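Local coordinates for heavy-metal chelation domain-containing protein (Pyrococcus horikoshii, PDB 3NPG) that is of unknown function but may take part in heavy-metal chelation and contains a probable Rossmann-like domain, at residues 12-17 with 69-74; 84-89 with 173-178. All coordinates share one frame; numbering follows the deposited sequence.

Interaction 1. Residues 12-17 with 69-74; sequences KKAMEL and EFIDKA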
loop_
_atom_site.group_PDB
_atom_site.type_symbol
_atom_site.label_atom_id
_atom_site.label_comp_id
_atom_site.label_asym_id
_atom_site.label_seq_id
_atom_site.Cartn_x
_atom_site.Cartn_y
_atom_site.Cartn_z
ATOM N N LYS A 12 -2.140 30.709 12.596
ATOM C CA LYS A 12 -1.920 32.115 12.960
ATOM C C LYS A 12 -2.924 32.550 14.028
ATOM O O LYS A 12 -2.551 33.241 14.977
ATOM C CB LYS A 12 -2.038 33.026 11.722
ATOM C CG LYS A 12 -0.873 32.920 10.758
ATOM C CD LYS A 12 -1.220 33.591 9.426
ATOM C CE LYS A 12 -0.111 33.502 8.403
ATOM N NZ LYS A 12 0.176 32.099 8.005
ATOM N N LYS A 13 -4.192 32.114 13.891
ATOM C CA LYS A 13 -5.250 32.421 14.855
ATOM C C LYS A 13 -5.033 31.647 16.157
ATOM O O LYS A 13 -5.256 32.189 17.239
ATOM C CB LYS A 13 -6.638 32.076 14.270
ATOM C CG LYS A 13 -7.055 32.921 13.073
ATOM C CD LYS A 13 -8.410 32.463 12.534
ATOM C CE LYS A 13 -8.870 33.277 11.350
ATOM N N ALA A 14 -4.613 30.367 16.046
ATOM C CA ALA A 14 -4.389 29.479 17.197
ATOM C C ALA A 14 -3.194 29.918 18.055
ATOM O O ALA A 14 -3.231 29.759 19.274
ATOM C CB ALA A 14 -4.196 28.047 16.722
HETATM N N MSE A 15 -2.137 30.477 17.421
HETATM C CA MSE A 15 -0.946 30.946 18.144
HETATM C C MSE A 15 -1.243 32.163 19.016
HETATM O O MSE A 15 -0.568 32.376 20.023
HETATM C CB MSE A 15 0.203 31.233 17.180
HETATM C CG MSE A 15 0.976 29.996 16.805
HETATM SE SE MSE A 15 2.475 30.351 15.637
HETATM C CE MSE A 15 1.527 30.946 14.061
ATOM N N GLU A 16 -2.275 32.944 18.652
ATOM C CA GLU A 16 -2.706 34.099 19.436
ATOM C C GLU A 16 -3.464 33.625 20.695
ATOM O O GLU A 16 -3.487 34.327 21.699
ATOM C CB GLU A 16 -3.601 35.021 18.583
ATOM C CG GLU A 16 -3.570 36.483 19.013
ATOM C CD GLU A 16 -2.482 37.327 18.366
ATOM O OE1 GLU A 16 -2.080 37.008 17.222
ATOM O OE2 GLU A 16 -2.090 38.351 18.970
ATOM N N LEU A 17 -4.064 32.422 20.633
ATOM C CA LEU A 17 -4.824 31.849 21.751
ATOM C C LEU A 17 -3.952 30.968 22.659
ATOM O O LEU A 17 -4.321 30.711 23.804
ATOM C CB LEU A 17 -6.028 31.049 21.228
ATOM C CG LEU A 17 -7.335 31.824 21.098
ATOM C CD1 LEU A 17 -7.356 32.670 19.829
ATOM C CD2 LEU A 17 -8.504 30.893 21.096
ATOM N N GLU A 69 5.722 26.281 19.121
ATOM C CA GLU A 69 6.579 25.602 18.131
ATOM C C GLU A 69 5.774 24.549 17.364
ATOM O O GLU A 69 5.888 24.461 16.138
ATOM C CB GLU A 69 7.801 24.953 18.825
ATOM C CG GLU A 69 8.791 24.285 17.875
ATOM C CD GLU A 69 9.718 25.224 17.123
ATOM O OE1 GLU A 69 10.032 26.311 17.660
ATOM O OE2 GLU A 69 10.192 24.836 16.030
ATOM N N PHE A 70 4.925 23.776 18.083
ATOM C CA PHE A 70 4.069 22.755 17.471
ATOM C C PHE A 70 3.090 23.378 16.493
ATOM O O PHE A 70 3.024 22.947 15.343
ATOM C CB PHE A 70 3.310 21.951 18.550
ATOM C CG PHE A 70 4.108 20.860 19.243
ATOM C CD1 PHE A 70 5.410 20.566 18.849
ATOM C CD2 PHE A 70 3.542 20.102 20.261
ATOM C CE1 PHE A 70 6.139 19.560 19.482
ATOM C CE2 PHE A 70 4.271 19.093 20.892
ATOM C CZ PHE A 70 5.566 18.828 20.500
ATOM N N ILE A 71 2.365 24.444 16.930
ATOM C CA ILE A 71 1.363 25.138 16.099
ATOM C C ILE A 71 1.989 25.775 14.849
ATOM O O ILE A 71 1.381 25.741 13.781
ATOM C CB ILE A 71 0.530 26.169 16.938
ATOM C CG1 ILE A 71 -0.141 25.483 18.155
ATOM C CG2 ILE A 71 -0.521 26.877 16.062
ATOM C CD1 ILE A 71 -0.681 26.443 19.208
ATOM N N ASP A 72 3.211 26.326 14.975
ATOM C CA ASP A 72 3.902 26.943 13.838
ATOM C C ASP A 72 4.207 25.908 12.740
ATOM O O ASP A 72 4.226 26.253 11.558
ATOM C CB ASP A 72 5.194 27.637 14.301
ATOM C CG ASP A 72 5.917 28.380 13.192
ATOM O OD1 ASP A 72 5.260 29.170 12.480
ATOM O OD2 ASP A 72 7.142 28.170 13.038
ATOM N N LYS A 73 4.401 24.634 13.134
ATOM C CA LYS A 73 4.732 23.550 12.207
ATOM C C LYS A 73 3.477 22.833 11.652
ATOM O O LYS A 73 3.594 21.741 11.102
ATOM C CB LYS A 73 5.679 22.534 12.883
ATOM C CG LYS A 73 7.024 23.131 13.324
ATOM C CD LYS A 73 7.971 23.333 12.158
ATOM C CE LYS A 73 9.254 23.982 12.584
ATOM N NZ LYS A 73 10.037 23.109 13.493
ATOM N N ALA A 74 2.289 23.464 11.771
ATOM C CA ALA A 74 1.043 22.880 11.267
ATOM C C ALA A 74 0.989 22.893 9.742
ATOM O O ALA A 74 0.399 21.997 9.148
ATOM C CB ALA A 74 -0.149 23.619 11.834
#
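A chi1 of -56° swings Ile71 CG1 to the side of its backbone N and leaves CG2, the gamma methyl, trans to that N, facing Met15 and Ala14 between two helices. Met15, modelled as selenomethionine, sets CG beside its own backbone N, runs extended to the selenium and bends only at chi3, -66°. Its flank rather than its tip therefore meets the isoleucine: Met15 CG lies 3.5 Å from Ile71 CG2, the two side chains running antiparallel past one another. Ala14 CB touches the same methyl, 3.9 Å from Ile71 CG2, so that one branch is met by two consecutive residues. Further out, the selenium of Met15 passes obliquely over the root of Asp72, with SE 4.1 Å from Asp72 CB. No hydrogen bond joins the segments; the Asp72 carboxylate turns to Lys11, in the same helix as Met15, for a salt bridge that adds a charged tie beside the contact. The contact thus grades from a buried side to a partly exposed one. On its buried side, Ile71 also packs on helix 79-96, while Phe70 meets Phe26 of strand 22-27 edge-to-face, so helices 6-17, 67-72 and 79-96 pack together with the antiparallel sheet alongside.

Interaction 2. Residues 84-89 with 173-178; sequences LGVAAI and SCIVNG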
loop_
_atom_site.group_PDB
_atom_site.type_symbol
_atom_site.label_atom_id
_atom_site.label_comp_id
_atom_site.label_asym_id
_atom_site.label_seq_id
_atom_site.Cartn_x
_atom_site.Cartn_y
_atom_site.Cartn_z
ATOM N N LEU A 84 1.340 16.786 14.648
ATOM C CA LEU A 84 1.621 17.330 15.991
ATOM C C LEU A 84 1.111 18.780 16.119
ATOM O O LEU A 84 0.649 19.181 17.192
ATOM C CB LEU A 84 3.128 17.262 16.303
ATOM C CG LEU A 84 3.654 15.903 16.783
ATOM C CD1 LEU A 84 5.151 15.782 16.548
ATOM C CD2 LEU A 84 3.328 15.671 18.257
ATOM N N GLY A 85 1.170 19.530 15.007
ATOM C CA GLY A 85 0.682 20.904 14.944
ATOM C C GLY A 85 -0.831 21.005 15.019
ATOM O O GLY A 85 -1.362 21.827 15.769
ATOM N N VAL A 86 -1.535 20.162 14.241
ATOM C CA VAL A 86 -3.005 20.100 14.256
ATOM C C VAL A 86 -3.514 19.610 15.630
ATOM O O VAL A 86 -4.456 20.187 16.173
ATOM C CB VAL A 86 -3.552 19.238 13.086
ATOM C CG1 VAL A 86 -5.048 18.984 13.235
ATOM C CG2 VAL A 86 -3.245 19.888 11.739
ATOM N N ALA A 87 -2.834 18.595 16.226
ATOM C CA ALA A 87 -3.175 18.101 17.572
ATOM C C ALA A 87 -3.010 19.211 18.613
ATOM O O ALA A 87 -3.806 19.302 19.543
ATOM C CB ALA A 87 -2.304 16.909 17.934
ATOM N N ALA A 88 -2.001 20.090 18.419
ATOM C CA ALA A 88 -1.756 21.236 19.300
ATOM C C ALA A 88 -2.814 22.325 19.099
ATOM O O ALA A 88 -3.246 22.936 20.074
ATOM C CB ALA A 88 -0.368 21.801 19.053
ATOM N N ILE A 89 -3.236 22.569 17.828
ATOM C CA ILE A 89 -4.309 23.536 17.525
ATOM C C ILE A 89 -5.613 23.064 18.178
ATOM O O ILE A 89 -6.324 23.865 18.786
ATOM C CB ILE A 89 -4.476 23.744 15.979
ATOM C CG1 ILE A 89 -3.242 24.436 15.376
ATOM C CG2 ILE A 89 -5.767 24.535 15.656
ATOM C CD1 ILE A 89 -3.200 24.435 13.868
ATOM N N SER A 173 -9.587 14.122 9.025
ATOM C CA SER A 173 -8.204 13.823 8.656
ATOM C C SER A 173 -7.788 14.601 7.399
ATOM O O SER A 173 -6.606 14.643 7.072
ATOM C CB SER A 173 -8.019 12.323 8.440
ATOM O OG SER A 173 -8.820 11.847 7.371
ATOM N N CYS A 174 -8.760 15.250 6.716
ATOM C CA CYS A 174 -8.468 16.093 5.551
ATOM C C CYS A 174 -7.717 17.365 5.986
ATOM O O CYS A 174 -7.123 18.050 5.155
ATOM C CB CYS A 174 -9.746 16.423 4.774
ATOM S SG CYS A 174 -10.942 17.429 5.690
ATOM N N ILE A 175 -7.701 17.637 7.304
ATOM C CA ILE A 175 -6.971 18.764 7.881
ATOM C C ILE A 175 -5.459 18.426 7.978
ATOM O O ILE A 175 -4.623 19.255 7.621
ATOM C CB ILE A 175 -7.581 19.160 9.261
ATOM C CG1 ILE A 175 -9.068 19.594 9.110
ATOM C CG2 ILE A 175 -6.747 20.255 9.940
ATOM C CD1 ILE A 175 -9.850 19.728 10.458
ATOM N N VAL A 176 -5.122 17.183 8.397
ATOM C CA VAL A 176 -3.726 16.763 8.538
ATOM C C VAL A 176 -3.028 16.456 7.196
ATOM O O VAL A 176 -1.831 16.719 7.068
ATOM C CB VAL A 176 -3.512 15.630 9.599
ATOM C CG1 VAL A 176 -3.504 16.194 11.007
ATOM C CG2 VAL A 176 -4.555 14.534 9.467
ATOM N N ASN A 177 -3.773 15.927 6.191
ATOM C CA ASN A 177 -3.170 15.565 4.890
ATOM C C ASN A 177 -3.149 16.717 3.837
ATOM O O ASN A 177 -2.442 16.619 2.833
ATOM C CB ASN A 177 -3.797 14.281 4.315
ATOM C CG ASN A 177 -5.276 14.376 4.030
ATOM O OD1 ASN A 177 -5.828 15.455 3.801
ATOM N ND2 ASN A 177 -5.934 13.230 3.960
ATOM N N GLY A 178 -3.916 17.776 4.086
ATOM C CA GLY A 178 -3.921 18.965 3.235
ATOM C C GLY A 178 -4.923 18.950 2.100
ATOM O O GLY A 178 -4.849 19.785 1.198
#
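Apolar contact carries the whole of the direct meeting between these segments, and Val86 is its centre, its side chain leaving the backbone toward the weakly bonded helical turn 174-177. Both of its methyls are used. Val86 CB lies 3.7 Å from Val176 CG1, and that methyl also touches both Val86 branches. The other neighbour arrives by its gamma methyl: Ile175 CG2 is 3.9 Å from Val86 CG1 and only slightly farther from Val86 CG2. A chi1 of 171° puts Val86 CG1 anti to the backbone N, and the fork so formed faces two consecutive residues of the opposing turn. Val176, with chi1 -79°, holds CG1 beside its own N and sends it across the valine, while its CG2 sits between N and carbonyl carbon. All three side chains are buried, and Leu7 of helix 6-17 touches both Val86 and Ile175, while Ala48 of strand 43-49 touches both Val86 and Val176.

Polar bonds lie around this patch instead of within it. The carbonyl O of Val176 accepts from Arg82 NE, a hydrogen bond that ties the turn to an earlier part of helix 79-96. Gly178 leaves helical angles with a positive phi of 90°, where a side chain would run into the preceding carbonyl. Its O, bonded to His160 of the third subunit, and Asn177 O, bonded to Thr156 of the same subunit, connect the turn to the assembly.

Helix 174-177 follows strand 167-171 in the parallel part of a mixed sheet, order 3-2-1-4-5-6. It therefore stands at the C-terminal end of strand 167-171, which lies next to the first strand, 118-122, by the topological switch point of a Rossmann-like fold, where the N-terminal part of the chain packs against it, through helix 79-96 together with Leu7 and Ala48.

Overall arrangement
The two interactions illustrate how one helix can serve two interfaces. Helix 79-96 contributes Val86 to interaction 2, and with other residues it backs interaction 1: Ile71 CG2 lies 3.7 Å from Ile89 CG1, and Phe70 CB 3.7 Å from Ala88 CB. Their centres are about 11 Å apart. Interaction 1 joins helices within the N-terminal family region, is partly buried and has the Asp72-Lys11 salt bridge next to it; interaction 2 links that region to the Rossmann-like one, is fully buried and relies on branched aliphatic side chains alone. Both reach Leu232 of the second subunit, through Phe70 and Leu84; interaction 2 also bonds to the third subunit.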